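Local structure of importin subunit beta-1 (Saccharomyces cerevisiae, 5OWU) at residues R384-A389 and M420-L425; V427-A432 and A470-W475. The protein carries proteins into the nucleus by associating with importin alpha, the adaptor that binds the classical nuclear localization signal of the cargo. All coordinates share one frame; numbering follows the deposited sequence. Where two conformers were deposited one is given.

Contact 1. Residues R384-A389 and M420-L425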
loop_
_atom_site.group_PDB
_atom_site.type_symbol
_atom_site.label_atom_id
_atom_site.label_comp_id
_atom_site.label_asym_id
_atom_site.label_seq_id
_atom_site.Cartn_x
_atom_site.Cartn_y
_atom_site.Cartn_z
ATOM N N ARG A 384 -9.104 16.467 28.294
ATOM C CA ARG A 384 -9.035 16.649 26.846
ATOM C C ARG A 384 -7.904 17.596 26.463
ATOM O O ARG A 384 -7.246 17.411 25.431
ATOM C CB ARG A 384 -10.365 17.180 26.320
ATOM C CG ARG A 384 -11.523 16.206 26.433
ATOM C CD ARG A 384 -12.803 16.898 25.992
ATOM N NE ARG A 384 -13.911 15.975 25.752
ATOM C CZ ARG A 384 -14.060 15.254 24.646
ATOM N NH1 ARG A 384 -13.163 15.318 23.671
ATOM N NH2 ARG A 384 -15.107 14.460 24.514
ATOM N N ASN A 385 -7.659 18.613 27.291
ATOM C CA ASN A 385 -6.620 19.589 26.984
ATOM C C ASN A 385 -5.224 19.035 27.250
ATOM O O ASN A 385 -4.298 19.291 26.474
ATOM C CB ASN A 385 -6.868 20.865 27.781
ATOM C CG ASN A 385 -8.126 21.589 27.329
ATOM O OD1 ASN A 385 -9.235 21.212 27.695
ATOM N ND2 ASN A 385 -7.956 22.618 26.518
ATOM N N ARG A 386 -5.048 18.260 28.319
ATOM C CA ARG A 386 -3.747 17.640 28.558
ATOM C C ARG A 386 -3.425 16.607 27.478
ATOM O O ARG A 386 -2.298 16.570 26.952
ATOM C CB ARG A 386 -3.722 17.002 29.945
ATOM C CG ARG A 386 -4.125 17.949 31.082
ATOM C CD ARG A 386 -3.735 17.412 32.457
ATOM N NE ARG A 386 -4.438 16.181 32.809
ATOM C CZ ARG A 386 -5.689 16.134 33.252
ATOM N NH1 ARG A 386 -6.396 17.251 33.382
ATOM N NH2 ARG A 386 -6.242 14.969 33.551
ATOM N N GLU A 387 -4.404 15.767 27.126
ATOM C CA GLU A 387 -4.191 14.797 26.056
ATOM C C GLU A 387 -3.851 15.507 24.753
ATOM O O GLU A 387 -2.910 15.123 24.048
ATOM C CB GLU A 387 -5.430 13.914 25.886
ATOM C CG GLU A 387 -5.201 12.670 25.020
ATOM C CD GLU A 387 -5.240 12.953 23.524
ATOM O OE1 GLU A 387 -5.780 14.008 23.124
ATOM O OE2 GLU A 387 -4.733 12.113 22.745
ATOM N N ALA A 388 -4.601 16.563 24.427
ATOM C CA ALA A 388 -4.282 17.360 23.246
ATOM C C ALA A 388 -2.856 17.893 23.309
ATOM O O ALA A 388 -2.148 17.915 22.296
ATOM C CB ALA A 388 -5.280 18.511 23.106
ATOM N N ALA A 389 -2.408 18.311 24.493
ATOM C CA ALA A 389 -1.070 18.884 24.617
ATOM C C ALA A 389 0.004 17.857 24.277
ATOM O O ALA A 389 0.910 18.137 23.479
ATOM C CB ALA A 389 -0.868 19.440 26.030
ATOM N N MET A 420 2.557 10.516 32.821
ATOM C CA MET A 420 2.367 9.064 32.855
ATOM C C MET A 420 1.649 8.610 34.119
ATOM O O MET A 420 1.154 7.478 34.172
ATOM C CB MET A 420 3.706 8.337 32.734
ATOM C CG MET A 420 4.336 8.423 31.350
ATOM S SD MET A 420 3.389 7.580 30.049
ATOM C CE MET A 420 3.622 5.849 30.463
ATOM N N ASN A 421 1.573 9.466 35.132
ATOM C CA ASN A 421 0.785 9.213 36.327
ATOM C C ASN A 421 -0.568 9.907 36.283
ATOM O O ASN A 421 -1.231 10.016 37.318
ATOM C CB ASN A 421 1.569 9.665 37.559
ATOM C CG ASN A 421 2.957 9.061 37.607
ATOM O OD1 ASN A 421 3.138 7.880 37.304
ATOM N ND2 ASN A 421 3.950 9.872 37.957
ATOM N N ASP A 422 -0.991 10.381 35.112
ATOM C CA ASP A 422 -2.251 11.100 35.004
ATOM C C ASP A 422 -3.415 10.188 35.370
ATOM O O ASP A 422 -3.370 8.974 35.162
ATOM C CB ASP A 422 -2.431 11.632 33.582
ATOM C CG ASP A 422 -3.430 12.761 33.506
ATOM O OD1 ASP A 422 -3.009 13.926 33.659
ATOM O OD2 ASP A 422 -4.634 12.494 33.298
ATOM N N GLN A 423 -4.473 10.791 35.918
ATOM C CA GLN A 423 -5.687 10.043 36.230
ATOM C C GLN A 423 -6.486 9.675 34.986
ATOM O O GLN A 423 -7.371 8.816 35.064
ATOM C CB GLN A 423 -6.568 10.851 37.181
ATOM C CG GLN A 423 -7.011 12.207 36.633
ATOM C CD GLN A 423 -7.507 13.144 37.722
ATOM O OE1 GLN A 423 -6.816 13.388 38.714
ATOM N NE2 GLN A 423 -8.713 13.671 37.544
ATOM N N SER A 424 -6.209 10.304 33.847
ATOM C CA SER A 424 -6.937 10.032 32.614
ATOM C C SER A 424 -6.237 8.926 31.836
ATOM O O SER A 424 -5.052 9.048 31.506
ATOM C CB SER A 424 -7.032 11.293 31.760
ATOM O OG SER A 424 -7.603 10.998 30.496
ATOM N N LEU A 425 -6.972 7.851 31.536
ATOM C CA LEU A 425 -6.414 6.776 30.719
ATOM C C LEU A 425 -5.967 7.288 29.353
ATOM O O LEU A 425 -4.898 6.911 28.854
ATOM C CB LEU A 425 -7.445 5.664 30.543
ATOM C CG LEU A 425 -7.026 4.536 29.602
ATOM C CD1 LEU A 425 -5.736 3.893 30.077
ATOM C CD2 LEU A 425 -8.133 3.501 29.509
#
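Asp422 OD2 is gripped by two donors, Arg386 NH2 from helix 383-395 and the backbone N of Ser424. The contact lies in an array of HEAT repeats. It joins a helix of HEAT 9 to the turn between the two helices of HEAT 10, 402-418 and 425-442. Arg386 holds the carboxylate side-on with two nitrogens. Its NE gives a hydrogen bond of 2.8 Å to Asp422 OD1, bent to 144° at the hydrogen. Its NH2 reaches Asp422 OD2 at 3.0 Å in an almost straight bond, within the guanidinium plane and on the syn lone pair of the oxygen. The two flat groups are 30° apart, so the pair is close to coplanar, and the two-point grip helps set how both groups are turned.

The anti side of Asp422 OD2 takes the bond from Ser424 N, at 2.8 Å. This closes an Asx turn and ties the acid to its own loop. A bend at chi3 (-65°) in the Arg386 chain brings NE and NH2 round to the acid. The third nitrogen, Arg386 NH1, is hydrogen-bonded to Ala380 O, in the loop before its own helix. The guanidinium thus links that loop to the turn of the next repeat. Two bonds from a cation and one from a backbone N-H would probably keep Asp422 ionised. Ser424 is the N-cap of helix 425-442, and its CB lies 4.2 Å from Arg386 NH2, approaching the guanidinium obliquely.

Contact 2. Residues V427-A432 and A470-W475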
loop_
_atom_site.group_PDB
_atom_site.type_symbol
_atom_site.label_atom_id
_atom_site.label_comp_id
_atom_site.label_asym_id
_atom_site.label_seq_id
_atom_site.Cartn_x
_atom_site.Cartn_y
_atom_site.Cartn_z
ATOM N N VAL A 427 -4.986 10.276 28.570
ATOM C CA VAL A 427 -3.779 11.082 28.710
ATOM C C VAL A 427 -2.555 10.190 28.806
ATOM O O VAL A 427 -1.528 10.458 28.179
ATOM C CB VAL A 427 -3.887 12.015 29.928
ATOM C CG1 VAL A 427 -2.546 12.688 30.216
ATOM C CG2 VAL A 427 -4.960 13.058 29.690
ATOM N N LYS A 428 -2.630 9.127 29.611
ATOM C CA LYS A 428 -1.474 8.249 29.761
ATOM C C LYS A 428 -1.169 7.516 28.462
ATOM O O LYS A 428 0.000 7.305 28.117
ATOM C CB LYS A 428 -1.718 7.246 30.883
ATOM C CG LYS A 428 -1.712 7.854 32.271
ATOM C CD LYS A 428 -1.768 6.775 33.346
ATOM C CE LYS A 428 -3.100 6.075 33.377
ATOM N NZ LYS A 428 -3.142 5.103 34.493
ATOM N N GLU A 429 -2.208 7.103 27.741
ATOM C CA GLU A 429 -2.000 6.422 26.467
ATOM C C GLU A 429 -1.233 7.315 25.499
ATOM O O GLU A 429 -0.218 6.908 24.902
ATOM C CB GLU A 429 -3.358 6.023 25.884
ATOM C CG GLU A 429 -3.311 5.452 24.482
ATOM C CD GLU A 429 -4.667 4.933 24.025
ATOM O OE1 GLU A 429 -5.682 5.606 24.293
ATOM O OE2 GLU A 429 -4.708 3.848 23.413
ATOM N N THR A 430 -1.699 8.558 25.346
ATOM C CA THR A 430 -1.047 9.454 24.406
ATOM C C THR A 430 0.317 9.898 24.915
ATOM O O THR A 430 1.229 10.100 24.116
ATOM C CB THR A 430 -1.958 10.647 24.128
ATOM O OG1 THR A 430 -3.188 10.150 23.589
ATOM C CG2 THR A 430 -1.300 11.628 23.135
ATOM N N THR A 431 0.485 10.031 26.232
ATOM C CA THR A 431 1.793 10.369 26.789
ATOM C C THR A 431 2.818 9.280 26.497
ATOM O O THR A 431 3.967 9.575 26.140
ATOM C CB THR A 431 1.666 10.602 28.298
ATOM O OG1 THR A 431 0.802 11.721 28.532
ATOM C CG2 THR A 431 3.041 10.874 28.946
ATOM N N ALA A 432 2.431 8.012 26.661
ATOM C CA ALA A 432 3.334 6.922 26.300
ATOM C C ALA A 432 3.713 7.007 24.826
ATOM O O ALA A 432 4.891 6.869 24.459
ATOM C CB ALA A 432 2.688 5.568 26.610
ATOM N N ALA A 470 0.139 0.028 28.104
ATOM C CA ALA A 470 1.207 -0.960 27.960
ATOM C C ALA A 470 1.609 -1.154 26.498
ATOM O O ALA A 470 2.795 -1.318 26.187
ATOM C CB ALA A 470 0.764 -2.296 28.572
ATOM N N THR A 471 0.637 -1.148 25.588
ATOM C CA THR A 471 0.950 -1.322 24.169
ATOM C C THR A 471 1.849 -0.198 23.671
ATOM O O THR A 471 2.874 -0.432 23.006
ATOM C CB THR A 471 -0.355 -1.380 23.372
ATOM O OG1 THR A 471 -1.067 -2.570 23.738
ATOM C CG2 THR A 471 -0.109 -1.384 21.870
ATOM N N ASN A 472 1.492 1.038 24.010
ATOM C CA ASN A 472 2.312 2.164 23.591
ATOM C C ASN A 472 3.674 2.141 24.268
ATOM O O ASN A 472 4.665 2.581 23.671
ATOM C CB ASN A 472 1.556 3.466 23.852
ATOM C CG ASN A 472 0.485 3.713 22.807
ATOM O OD1 ASN A 472 0.453 3.037 21.774
ATOM N ND2 ASN A 472 -0.390 4.678 23.060
ATOM N N CYS A 473 3.761 1.598 25.483
ATOM C CA CYS A 473 5.060 1.481 26.137
ATOM C C CYS A 473 5.952 0.458 25.439
ATOM O O CYS A 473 7.170 0.655 25.356
ATOM C CB CYS A 473 4.875 1.126 27.609
ATOM S SG CYS A 473 4.279 2.520 28.557
ATOM N N SER A 474 5.378 -0.640 24.936
ATOM C CA SER A 474 6.178 -1.591 24.167
ATOM C C SER A 474 6.699 -0.951 22.884
ATOM O O SER A 474 7.875 -1.114 22.528
ATOM C CB SER A 474 5.362 -2.852 23.851
ATOM O OG SER A 474 5.327 -3.720 24.975
ATOM N N TRP A 475 5.826 -0.240 22.156
ATOM C CA TRP A 475 6.248 0.480 20.950
ATOM C C TRP A 475 7.362 1.468 21.268
ATOM O O TRP A 475 8.341 1.606 20.515
ATOM C CB TRP A 475 5.037 1.209 20.344
ATOM C CG TRP A 475 5.312 2.103 19.146
ATOM C CD1 TRP A 475 5.522 1.704 17.856
ATOM C CD2 TRP A 475 5.361 3.543 19.129
ATOM N NE1 TRP A 475 5.716 2.797 17.043
ATOM C CE2 TRP A 475 5.618 3.937 17.797
ATOM C CE3 TRP A 475 5.212 4.532 20.109
ATOM C CZ2 TRP A 475 5.736 5.279 17.419
ATOM C CZ3 TRP A 475 5.335 5.876 19.733
ATOM C CH2 TRP A 475 5.594 6.229 18.398
#
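Asn472 and Ala432 have the most surface buried here, and Glu429 comes next. Asn472 CB packs on Ala432 CB at 3.6 Å, and the CA atoms of the two residues are 5.6 Å apart. From there the amide of Asn472 reaches back along helix 425-442. With CG beside its backbone N (chi1 -77°), Asn472 places ND2 2.9 Å from Glu429 O. The N-H points at the oxygen with an angle of 152°. The oxygen lies near the amide plane, but the donor sits above the carbonyl plane.

The two segments belong to successive HEAT repeats, 10 and 11, and run nearly parallel, 7° apart. Their axes come within 8.4 Å, a spacing consistent with the small side chain of Ala432 at the interface. Glu429 adds its aliphatic part: CG is 3.3 Å from Asn472 ND2. Cys473 meets Ala432 CB with its SG at 4.0 Å. Thr476 OG1, one turn on from Asn472, lies within hydrogen-bonding reach of both Ala432 O and Asn472 O, and its single proton can serve one of them or be shared.

Overall arrangement
From the N terminus the chain first passes through helix 383-395 of HEAT 9. It then runs along helix 402-418, and contact 1 closes this excursion at the turn that follows. Contact 2 opens just afterwards, on helix 425-442, and closes on helix 467-484 after the chain has passed through helix 452-463. The two loops are in series and do not cross or nest. Together they join HEAT 9 to 10 and HEAT 10 to 11. The centres of contacts 1 and 2 are about 11 Å apart. Glu387 OE2, on segment 384-389, lies 2.6 Å from Thr430 OG1 in a probable hydrogen bond, and Asp422 packs against Val427. Helix 425-442 thus touches both neighbouring repeats.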